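Local coordinates for protein dihydroorotase (Saccharomyces cerevisiae S288C, PDB 6L0A) that interconverts N-carbamoyl-L-aspartate and dihydroorotate at a two-zinc centre, the third step of de novo pyrimidine biosynthesis, at residues V17-R31 / Y57-F70. Sequence-based numbering, arbitrary orientation.
Sequences VREGAMCELVTPKIR and YKKTLQKLAPKTTF. With LMR ((2S)-2-hydroxybutanedioic acid), chain M.
The ring of Phe70 meets Ile30 CD1 at its edge, 3.9 Å from CE1, and takes Thr27 CG2 obliquely at CZ; from its own segment, Leu61 CB covers one face and Thr68 CG2 the other. Tyr57 uses its edge too: OH donates to Arg18 O at 2.6 Å, with that oxygen close to the ring plane, and water 1, also in that plane, ties the same hydroxyl to Val17 N. The Arg31 guanidinium carries Lys67 CD centrally over one face, 3.6 Å above it; the two positive ends lie near each other, but Arg31 is salt-bridged to Asp323. In this TIM-barrel amidohydrolase the contact packs helix 20-32 against helix 51-64, their short segments crossing at -64° with axes 9.5 Å apart, and against Phe70 of barrel strand 69-71. Cys23 SG, swung anti to its own N (chi1 -173°), lies 3.4 Å from Leu61 CD2 and also touches Leu64 CD1. Thr27 OG1 donates a hydrogen bond to Cys23 O, whose carbonyl plane Thr27 N approaches from the opposite face. Beyond the carbonyl held by Tyr57, the edge of the Arg18 guanidinium grips one malate carboxylate, NH1 donating to O4B (2.8 Å) and NH2 to O4A (2.9 Å), while its NE bonds to Pro261 O.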
# COMPACT_ATOMS: atom_id res chain seq x y z
N VAL C 17 -3.81 17.17 17.27
CA VAL C 17 -4.00 16.77 18.66
C VAL C 17 -5.42 16.34 18.97
O VAL C 17 -5.72 16.00 20.12
CB VAL C 17 -3.56 17.86 19.66
CG1 VAL C 17 -2.04 18.08 19.60
CG2 VAL C 17 -4.33 19.15 19.40
N ARG C 18 -6.32 16.33 17.98
CA ARG C 18 -7.67 15.74 18.14
C ARG C 18 -8.42 16.49 19.25
O ARG C 18 -8.22 17.69 19.47
CB ARG C 18 -7.57 14.23 18.36
CG ARG C 18 -6.59 13.49 17.46
CD ARG C 18 -7.01 13.55 16.01
NE ARG C 18 -6.26 12.56 15.23
CZ ARG C 18 -6.10 12.62 13.91
NH1 ARG C 18 -6.64 13.62 13.21
NH2 ARG C 18 -5.39 11.68 13.30
N GLU C 19 -9.32 15.77 19.95
CA GLU C 19 -10.14 16.34 21.01
C GLU C 19 -10.26 15.33 22.15
O GLU C 19 -9.71 14.23 22.09
CB GLU C 19 -11.52 16.75 20.47
CG GLU C 19 -11.51 18.00 19.59
CD GLU C 19 -12.90 18.59 19.39
OE1 GLU C 19 -13.60 18.17 18.44
OE2 GLU C 19 -13.28 19.49 20.17
N GLY C 20 -10.97 15.72 23.21
CA GLY C 20 -11.29 14.78 24.29
C GLY C 20 -10.08 14.10 24.89
O GLY C 20 -9.01 14.70 25.08
N ALA C 21 -10.24 12.81 25.21
CA ALA C 21 -9.18 12.07 25.89
C ALA C 21 -7.93 11.95 25.03
O ALA C 21 -6.81 11.99 25.55
CB ALA C 21 -9.68 10.67 26.29
N MET C 22 -8.10 11.76 23.72
CA MET C 22 -6.93 11.69 22.85
C MET C 22 -6.11 12.97 22.95
O MET C 22 -4.88 12.93 23.03
CB MET C 22 -7.35 11.42 21.41
CG MET C 22 -6.18 11.34 20.43
SD MET C 22 -5.11 9.94 20.78
CE MET C 22 -5.96 8.63 19.86
N CYS C 23 -6.80 14.12 22.97
CA CYS C 23 -6.13 15.41 23.09
C CYS C 23 -5.39 15.53 24.41
O CYS C 23 -4.28 16.09 24.46
CB CYS C 23 -7.16 16.53 22.96
SG CYS C 23 -6.46 18.20 22.89
N GLU C 24 -5.99 15.06 25.50
CA GLU C 24 -5.31 15.09 26.79
C GLU C 24 -4.06 14.23 26.79
O GLU C 24 -3.06 14.58 27.44
CB GLU C 24 -6.27 14.63 27.89
CG GLU C 24 -7.53 15.49 27.96
CD GLU C 24 -8.40 15.14 29.15
OE1 GLU C 24 -8.05 14.21 29.90
OE2 GLU C 24 -9.44 15.81 29.32
N LEU C 25 -4.07 13.12 26.05
CA LEU C 25 -2.89 12.28 25.97
C LEU C 25 -1.79 12.95 25.16
O LEU C 25 -0.63 12.98 25.57
CB LEU C 25 -3.27 10.92 25.36
CG LEU C 25 -2.18 9.90 25.03
CD1 LEU C 25 -1.28 9.60 26.22
CD2 LEU C 25 -2.85 8.62 24.54
N VAL C 26 -2.15 13.52 24.01
CA VAL C 26 -1.16 13.85 22.99
C VAL C 26 -0.60 15.26 23.13
O VAL C 26 0.56 15.49 22.82
CB VAL C 26 -1.78 13.62 21.61
CG1 VAL C 26 -0.93 14.26 20.52
CG2 VAL C 26 -1.94 12.13 21.37
N THR C 27 -1.42 16.22 23.57
CA THR C 27 -0.96 17.60 23.62
C THR C 27 0.28 17.79 24.49
O THR C 27 1.19 18.52 24.06
CB THR C 27 -2.10 18.52 24.07
OG1 THR C 27 -3.20 18.39 23.16
CG2 THR C 27 -1.65 19.98 24.09
N PRO C 28 0.41 17.16 25.67
CA PRO C 28 1.68 17.26 26.40
C PRO C 28 2.86 16.65 25.66
O PRO C 28 4.00 17.05 25.92
CB PRO C 28 1.40 16.50 27.71
CG PRO C 28 -0.09 16.52 27.86
CD PRO C 28 -0.61 16.42 26.44
N LYS C 29 2.63 15.71 24.73
CA LYS C 29 3.73 15.09 24.01
C LYS C 29 4.39 16.02 23.00
O LYS C 29 5.48 15.70 22.51
CB LYS C 29 3.24 13.82 23.29
CG LYS C 29 2.45 12.88 24.18
CD LYS C 29 3.37 12.26 25.23
CE LYS C 29 2.67 11.13 25.98
NZ LYS C 29 1.56 11.66 26.81
N ILE C 30 3.75 17.15 22.65
CA ILE C 30 4.43 18.13 21.81
C ILE C 30 5.73 18.55 22.48
O ILE C 30 6.82 18.43 21.90
CB ILE C 30 3.51 19.33 21.53
CG1 ILE C 30 2.23 18.86 20.81
CG2 ILE C 30 4.25 20.38 20.72
CD1 ILE C 30 1.10 19.90 20.74
N ARG C 31 5.64 19.00 23.74
CA ARG C 31 6.85 19.36 24.48
C ARG C 31 7.77 18.17 24.68
O ARG C 31 8.99 18.28 24.50
CB ARG C 31 6.48 19.98 25.83
CG ARG C 31 7.66 20.73 26.47
CD ARG C 31 7.25 21.47 27.72
NE ARG C 31 8.37 21.64 28.64
CZ ARG C 31 9.15 22.72 28.70
NH1 ARG C 31 8.93 23.76 27.91
NH2 ARG C 31 10.14 22.76 29.58
N TYR C 57 -10.84 26.15 21.40
CA TYR C 57 -9.88 25.07 21.18
C TYR C 57 -8.50 25.46 21.68
O TYR C 57 -7.86 24.71 22.43
CB TYR C 57 -9.83 24.70 19.69
CG TYR C 57 -9.16 23.38 19.34
CD1 TYR C 57 -9.28 22.26 20.15
CD2 TYR C 57 -8.45 23.25 18.15
CE1 TYR C 57 -8.68 21.04 19.79
CE2 TYR C 57 -7.86 22.06 17.78
CZ TYR C 57 -7.97 20.96 18.60
OH TYR C 57 -7.38 19.79 18.21
N LYS C 58 -8.01 26.65 21.29
CA LYS C 58 -6.70 27.09 21.77
C LYS C 58 -6.65 27.14 23.29
O LYS C 58 -5.64 26.75 23.90
CB LYS C 58 -6.34 28.45 21.18
CG LYS C 58 -4.88 28.88 21.48
CD LYS C 58 -4.54 30.21 20.81
CE LYS C 58 -3.11 30.63 21.12
NZ LYS C 58 -2.74 31.92 20.45
N LYS C 59 -7.73 27.61 23.92
CA LYS C 59 -7.74 27.69 25.38
C LYS C 59 -7.61 26.30 26.00
O LYS C 59 -6.89 26.12 26.99
CB LYS C 59 -9.02 28.38 25.85
CG LYS C 59 -9.02 29.89 25.61
CD LYS C 59 -9.64 30.68 26.77
CE LYS C 59 -8.56 31.24 27.71
NZ LYS C 59 -8.07 32.60 27.31
N THR C 60 -8.27 25.31 25.40
CA THR C 60 -8.15 23.94 25.89
C THR C 60 -6.72 23.44 25.79
O THR C 60 -6.19 22.85 26.73
CB THR C 60 -9.10 23.02 25.09
OG1 THR C 60 -10.45 23.41 25.35
CG2 THR C 60 -8.90 21.55 25.49
N LEU C 61 -6.08 23.70 24.65
CA LEU C 61 -4.72 23.23 24.45
C LEU C 61 -3.75 23.93 25.40
O LEU C 61 -2.85 23.29 25.96
CB LEU C 61 -4.29 23.45 23.00
CG LEU C 61 -5.13 22.86 21.87
CD1 LEU C 61 -4.34 22.93 20.56
CD2 LEU C 61 -5.51 21.43 22.19
N GLN C 62 -3.92 25.24 25.60
CA GLN C 62 -3.01 25.96 26.48
C GLN C 62 -3.11 25.47 27.91
O GLN C 62 -2.11 25.46 28.63
CB GLN C 62 -3.28 27.47 26.43
CG GLN C 62 -2.65 28.17 25.24
CD GLN C 62 -1.14 28.33 25.36
OE1 GLN C 62 -0.43 27.52 26.00
NE2 GLN C 62 -0.63 29.37 24.72
N LYS C 63 -4.31 25.06 28.35
CA LYS C 63 -4.46 24.49 29.68
C LYS C 63 -3.69 23.18 29.81
O LYS C 63 -3.05 22.92 30.84
CB LYS C 63 -5.94 24.29 30.00
CG LYS C 63 -6.24 23.97 31.45
CD LYS C 63 -7.75 23.90 31.68
CE LYS C 63 -8.11 24.09 33.15
NZ LYS C 63 -6.99 23.66 34.04
N LEU C 64 -3.73 22.34 28.77
CA LEU C 64 -3.06 21.05 28.81
C LEU C 64 -1.55 21.19 28.71
O LEU C 64 -0.82 20.29 29.14
CB LEU C 64 -3.57 20.15 27.69
CG LEU C 64 -5.05 19.77 27.70
CD1 LEU C 64 -5.45 19.17 26.37
CD2 LEU C 64 -5.30 18.79 28.82
N ALA C 65 -1.06 22.27 28.11
CA ALA C 65 0.37 22.45 27.87
C ALA C 65 0.70 23.93 27.94
O ALA C 65 0.82 24.61 26.92
CB ALA C 65 0.79 21.88 26.51
N PRO C 66 0.84 24.47 29.16
CA PRO C 66 1.02 25.93 29.29
C PRO C 66 2.32 26.44 28.70
O PRO C 66 2.43 27.65 28.47
CB PRO C 66 0.95 26.16 30.80
CG PRO C 66 0.23 24.97 31.35
CD PRO C 66 0.65 23.82 30.46
N LYS C 67 3.32 25.60 28.45
CA LYS C 67 4.59 26.07 27.90
C LYS C 67 4.69 25.92 26.39
O LYS C 67 5.73 26.27 25.81
CB LYS C 67 5.76 25.36 28.58
CG LYS C 67 5.71 25.45 30.10
CD LYS C 67 6.90 24.75 30.75
CE LYS C 67 6.75 24.74 32.27
NZ LYS C 67 7.95 24.17 32.96
N THR C 68 3.66 25.40 25.73
CA THR C 68 3.66 25.21 24.29
C THR C 68 3.00 26.40 23.59
O THR C 68 1.97 26.90 24.04
CB THR C 68 2.92 23.91 23.94
OG1 THR C 68 3.62 22.82 24.56
CG2 THR C 68 2.87 23.69 22.44
N THR C 69 3.62 26.86 22.52
CA THR C 69 3.10 27.97 21.73
C THR C 69 2.23 27.42 20.61
O THR C 69 2.72 26.65 19.78
CB THR C 69 4.25 28.80 21.17
OG1 THR C 69 4.97 29.38 22.27
CG2 THR C 69 3.73 29.88 20.22
N PHE C 70 0.96 27.81 20.59
CA PHE C 70 -0.03 27.23 19.69
C PHE C 70 -0.40 28.24 18.61
O PHE C 70 -0.88 29.33 18.93
CB PHE C 70 -1.28 26.81 20.46
CG PHE C 70 -1.08 25.61 21.32
CD1 PHE C 70 -0.89 24.37 20.75
CD2 PHE C 70 -1.06 25.73 22.70
CE1 PHE C 70 -0.68 23.25 21.54
CE2 PHE C 70 -0.85 24.61 23.51
CZ PHE C 70 -0.66 23.37 22.93
C1 LMR M . -3.53 13.77 6.97
O1A LMR M . -2.72 14.70 7.22
O1B LMR M . -3.71 13.49 5.77
C2 LMR M . -4.29 12.99 8.07
O2 LMR M . -4.01 11.61 8.15
C3 LMR M . -3.85 13.45 9.42
C4 LMR M . -5.06 13.04 10.24
O4A LMR M . -5.37 11.82 10.44
O4B LMR M . -5.71 14.01 10.65
O HOH W 1 -5.77 19.25 15.99
O HOH W 2 3.23 20.08 25.07
O HOH W 3 8.02 24.84 25.39